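Local coordinates for L protein (CAS virus, PDB 5MV0), which snatches caps from host mRNAs with its N-terminal endonuclease domain, to prime its own transcription of the viral genome, at the interface of chains A and B. Residues are numbered along the deposited sequence; one frame, centred on the assembly and turned at random. Chains: chain A/B, L protein.

The interface of chains A and B. Residues chain A 30-31, 36; chain B 12, 15-16, 206-207.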
# COMPACT_ATOMS: atom_id res chain seq x y z
N ILE A 30 -5.84 5.36 -4.96
CA ILE A 30 -5.00 4.97 -6.09
C ILE A 30 -5.86 4.91 -7.35
O ILE A 30 -5.54 4.18 -8.30
CB ILE A 30 -4.26 3.64 -5.84
CG1 ILE A 30 -5.17 2.58 -5.18
CG2 ILE A 30 -3.04 3.88 -4.97
CD1 ILE A 30 -6.12 1.81 -6.12
N VAL A 31 -6.94 5.70 -7.38
CA VAL A 31 -7.93 5.59 -8.44
C VAL A 31 -7.37 6.07 -9.77
O VAL A 31 -6.34 6.76 -9.83
CB VAL A 31 -9.21 6.39 -8.10
CG1 VAL A 31 -9.91 5.77 -6.90
CG2 VAL A 31 -8.85 7.86 -7.83
N LYS A 36 -9.43 13.17 -9.09
CA LYS A 36 -9.63 12.58 -7.77
C LYS A 36 -8.31 12.14 -7.16
O LYS A 36 -8.05 12.38 -5.97
CB LYS A 36 -10.60 11.41 -7.89
CG LYS A 36 -11.19 10.96 -6.58
CD LYS A 36 -12.42 10.09 -6.82
CE LYS A 36 -13.13 9.78 -5.52
NZ LYS A 36 -14.29 8.89 -5.75
N ASN B 12 -5.38 -1.82 -11.06
CA ASN B 12 -6.11 -1.29 -9.92
C ASN B 12 -6.17 -2.30 -8.77
O ASN B 12 -5.98 -1.93 -7.60
CB ASN B 12 -7.50 -0.86 -10.37
CG ASN B 12 -8.33 -0.30 -9.24
OD1 ASN B 12 -9.12 -1.02 -8.63
ND2 ASN B 12 -8.17 0.99 -8.97
N LEU B 15 -2.73 -2.31 -7.19
CA LEU B 15 -2.54 -1.08 -6.44
C LEU B 15 -3.30 -1.12 -5.12
O LEU B 15 -2.78 -0.67 -4.09
CB LEU B 15 -2.99 0.13 -7.27
CG LEU B 15 -2.05 0.56 -8.41
CD1 LEU B 15 -2.74 1.51 -9.39
CD2 LEU B 15 -0.80 1.23 -7.85
N GLU B 16 -4.53 -1.63 -5.14
CA GLU B 16 -5.31 -1.68 -3.90
C GLU B 16 -4.69 -2.65 -2.90
O GLU B 16 -4.62 -2.35 -1.70
CB GLU B 16 -6.76 -2.07 -4.19
CG GLU B 16 -7.62 -2.01 -2.93
CD GLU B 16 -9.11 -2.23 -3.16
OE1 GLU B 16 -9.92 -1.84 -2.29
OE2 GLU B 16 -9.48 -2.80 -4.21
N THR B 206 -11.49 -0.02 -7.56
CA THR B 206 -11.74 1.18 -6.76
C THR B 206 -12.10 2.36 -7.64
O THR B 206 -11.68 2.46 -8.80
CB THR B 206 -10.54 1.57 -5.88
OG1 THR B 206 -9.47 2.09 -6.69
CG2 THR B 206 -10.04 0.38 -5.05
N LYS B 207 -12.88 3.27 -7.07
CA LYS B 207 -13.34 4.49 -7.74
C LYS B 207 -13.39 5.64 -6.74
O LYS B 207 -13.41 5.41 -5.52
CB LYS B 207 -14.73 4.29 -8.36
CG LYS B 207 -14.73 3.37 -9.56
CD LYS B 207 -16.06 2.71 -9.76
CE LYS B 207 -15.94 1.63 -10.83
NZ LYS B 207 -16.16 2.13 -12.21
OXT LYS B 207 -13.40 6.82 -7.12
O HOH W 1 -6.07 2.54 -10.29
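The loop just ahead of helix 34-57 of chain A meets helix 4-20 and the end of chain B: A:Ile30 and A:Val31 lie against B:Asn12, B:Leu15, B:Thr206 and B:Lys207. A:Ile30 leads with its delta-methyl. Its CG1 sits between the backbone N and the carbonyl carbon (chi1 42°), and from there the methyl reaches into the angle between helix and tail. A:Ile30 CD1 lies 3.7 Å from B:Leu15 CB. On the tail side A:Ile30 CD1 is 3.4 Å from the hydroxyl OG1 of B:Thr206. The isoleucine and leucine chains run antiparallel alongside one another, and the threonine lies crosswise to the isoleucine.

The wall that this methyl touches is held by B:Asn12, whose amide grips B:Thr206 twice. B:Asn12 OD1 takes the backbone N-H of B:Thr206, 2.8 Å from its N, the donor tilted 27° from the carbonyl plane; the amide ND2 gives a nearly straight bond to OG1, with the oxygen almost in the amide plane. This pair of bonds fixes the rotation of the amide and ties the tail to the helix. B:Asn12 ND2 also pairs with the oxygen of water 1 at 2.9 Å. That water oxygen lies 2.6 Å from the carbonyl O of A:Ile30, carrying the link over to chain A.

Further along the tail, A:Val31 sets CG1 against the backbone of B:Lys207, 3.8 Å from its CA. A:Lys36, its chain extended, brings its ammonium NZ to the terminal carboxylate oxygen OXT of B:Lys207, a hydrogen bond of 2.6 Å. B:Lys207 is poorly ordered, and its carboxylate exists because the fragment was cut here; in complete L protein the chain runs on, and this bond could not form in the same way. The patch joins two copies of the domain by apolar packing, a water bridge and a tail-end bond that belongs to the construct, so the pairing may be a product of crystal packing.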